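Local coordinates for protein (l-alanine dehydrogenase) (Phormidium lapideum, PDB 1PJC) that catalyses the NAD-dependent, reversible oxidative deamination of L-alanine to pyruvate and ammonia, at residues A[57-60]-A[61-65]. Sequence-based numbering, arbitrary orientation.
Sequences VVPS and AKDAW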
ATOM      1  N   VAL A  57     -36.312  30.289  11.378  1.00 35.51           N
ATOM      2  CA  VAL A  57     -36.787  29.873  10.083  1.00 36.78           C
ATOM      3  C   VAL A  57     -37.884  30.821   9.596  1.00 50.88           C
ATOM      4  O   VAL A  57     -38.949  30.904  10.195  1.00 61.88           O
ATOM      5  CB  VAL A  57     -37.335  28.442  10.120  1.00 33.07           C
ATOM      6  CG1 VAL A  57     -38.153  28.142   8.838  1.00 25.98           C
ATOM      7  CG2 VAL A  57     -36.173  27.429  10.283  1.00 39.34           C
ATOM      8  N   VAL A  58     -37.610  31.535   8.508  1.00 36.77           N
ATOM      9  CA  VAL A  58     -38.584  32.454   7.942  1.00 31.92           C
ATOM     10  C   VAL A  58     -39.386  31.846   6.777  1.00 30.68           C
ATOM     11  O   VAL A  58     -38.858  31.087   5.956  1.00 43.01           O
ATOM     12  CB  VAL A  58     -37.961  33.766   7.527  1.00 33.32           C
ATOM     13  CG1 VAL A  58     -37.231  34.415   8.729  1.00 37.17           C
ATOM     14  CG2 VAL A  58     -37.030  33.549   6.326  1.00 46.70           C
ATOM     15  N   PRO A  59     -40.653  32.246   6.684  1.00 39.39           N
ATOM     16  CA  PRO A  59     -41.591  31.699   5.701  1.00 56.48           C
ATOM     17  C   PRO A  59     -41.440  32.157   4.251  1.00 40.07           C
ATOM     18  O   PRO A  59     -42.046  31.576   3.346  1.00 40.57           O
ATOM     19  CB  PRO A  59     -42.948  32.186   6.230  1.00 46.09           C
ATOM     20  CG  PRO A  59     -42.626  33.529   6.927  1.00 32.13           C
ATOM     21  CD  PRO A  59     -41.098  33.566   7.168  1.00 56.80           C
ATOM     22  N   SER A  60     -40.696  33.227   4.031  1.00 37.77           N
ATOM     23  CA  SER A  60     -40.580  33.754   2.694  1.00 44.00           C
ATOM     24  C   SER A  60     -39.179  34.237   2.350  1.00 29.02           C
ATOM     25  O   SER A  60     -38.371  34.583   3.250  1.00 41.58           O
ATOM     26  CB  SER A  60     -41.602  34.897   2.489  1.00 43.09           C
ATOM     27  OG  SER A  60     -41.042  36.156   2.868  1.00 72.77           O
ATOM     28  N   ALA A  61     -38.905  34.314   1.040  1.00 33.69           N
ATOM     29  CA  ALA A  61     -37.612  34.815   0.567  1.00 47.13           C
ATOM     30  C   ALA A  61     -37.409  36.286   0.926  1.00 52.19           C
ATOM     31  O   ALA A  61     -36.260  36.757   1.136  1.00 36.89           O
ATOM     32  CB  ALA A  61     -37.503  34.636  -0.907  1.00 31.34           C
ATOM     33  N   LYS A  62     -38.515  37.024   0.945  1.00 57.29           N
ATOM     34  CA  LYS A  62     -38.482  38.442   1.246  1.00 38.94           C
ATOM     35  C   LYS A  62     -37.838  38.599   2.584  1.00 27.63           C
ATOM     36  O   LYS A  62     -36.946  39.453   2.777  1.00 44.74           O
ATOM     37  CB  LYS A  62     -39.910  38.998   1.292  1.00 60.98           C
ATOM     38  CG  LYS A  62     -39.995  40.530   1.441  1.00100.00           C
ATOM     39  CD  LYS A  62     -41.469  41.019   1.558  1.00100.00           C
ATOM     40  CE  LYS A  62     -41.748  42.280   0.679  1.00100.00           C
ATOM     41  NZ  LYS A  62     -42.460  41.984  -0.644  1.00100.00           N
ATOM     42  N   ASP A  63     -38.291  37.760   3.513  1.00 25.62           N
ATOM     43  CA  ASP A  63     -37.799  37.768   4.899  1.00 45.18           C
ATOM     44  C   ASP A  63     -36.333  37.424   4.992  1.00 51.41           C
ATOM     45  O   ASP A  63     -35.638  37.864   5.910  1.00 42.41           O
ATOM     46  CB  ASP A  63     -38.582  36.768   5.747  1.00 39.58           C
ATOM     47  CG  ASP A  63     -40.036  37.076   5.803  1.00100.00           C
ATOM     48  OD1 ASP A  63     -40.400  38.212   6.214  1.00 47.08           O
ATOM     49  OD2 ASP A  63     -40.817  36.156   5.501  1.00 52.83           O
ATOM     50  N   ALA A  64     -35.873  36.591   4.064  1.00 42.69           N
ATOM     51  CA  ALA A  64     -34.493  36.172   4.050  1.00 25.95           C
ATOM     52  C   ALA A  64     -33.612  37.186   3.342  1.00 43.89           C
ATOM     53  O   ALA A  64     -32.462  37.430   3.776  1.00 33.77           O
ATOM     54  CB  ALA A  64     -34.374  34.804   3.411  1.00 37.45           C
ATOM     55  N   TRP A  65     -34.152  37.811   2.280  1.00 28.50           N
ATOM     56  CA  TRP A  65     -33.392  38.801   1.528  1.00 32.51           C
ATOM     57  C   TRP A  65     -33.242  40.153   2.216  1.00 35.48           C
ATOM     58  O   TRP A  65     -32.387  40.977   1.840  1.00 42.00           O
ATOM     59  CB  TRP A  65     -34.046  39.028   0.232  1.00 28.58           C
ATOM     60  CG  TRP A  65     -33.529  38.215  -0.785  1.00 38.55           C
ATOM     61  CD1 TRP A  65     -34.121  37.101  -1.308  1.00 32.45           C
ATOM     62  CD2 TRP A  65     -32.309  38.419  -1.534  1.00 23.73           C
ATOM     63  NE1 TRP A  65     -33.365  36.611  -2.340  1.00 35.10           N
ATOM     64  CE2 TRP A  65     -32.233  37.381  -2.478  1.00 21.14           C
ATOM     65  CE3 TRP A  65     -31.265  39.358  -1.468  1.00 21.95           C
ATOM     66  CZ2 TRP A  65     -31.182  37.277  -3.390  1.00 26.04           C
ATOM     67  CZ3 TRP A  65     -30.217  39.239  -2.355  1.00 25.83           C
ATOM     68  CH2 TRP A  65     -30.188  38.207  -3.313  1.00 27.22           C
TER
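With chi1 at 89°, the hydroxyl of Ser60 stands between its own backbone N and carbonyl carbon and leans over the first turn of helix 61-65, while Asp63, its CG anti to the carbonyl carbon, swings its carboxylate back to meet it. The two residues form a capping box, with Ser60 as N-cap. In one direction Asp63 N donates to Ser60 OG at 3.2 Å, a fairly straight bond of 161°. In the other, Ser60 N reaches Asp63 OD2 only weakly. The box is reinforced by the hydroxyl itself: Ser60 OG donates to Asp63 OD2 across 2.6 Å, arriving from above the carboxylate plane, 70° out of it. Ser60 OG thus accepts from a backbone N-H of the first turn and gives its own proton to the carboxylate, which fixes its rotation. Having a negative carboxylate at the N-terminal end of the helix probably also suits the helix dipole. An alanine here would remove the hydroxyl and is likely to leave Asp63 N without its capping acceptor and the carboxylate freer to turn. Val58, at the end of strand 56-58, outermost within this chain of the mixed sheet that holds strands 2-5 and 32-36, packs against Asp63 CB; its side chain and that of Asp63 run past each other in opposite directions, CB to CB at 3.5 Å. Val58 CG2 also lies 4.1 Å from Ala64 CB, and Val58 touches Phe34 on the adjacent strand. In the first turn, Ala64 N donates weakly to Ser60 O. The ring of Pro59 crosses the Asp63 side chain at about a right angle, placing Pro59 CD 3.1 Å from Asp63 OD2.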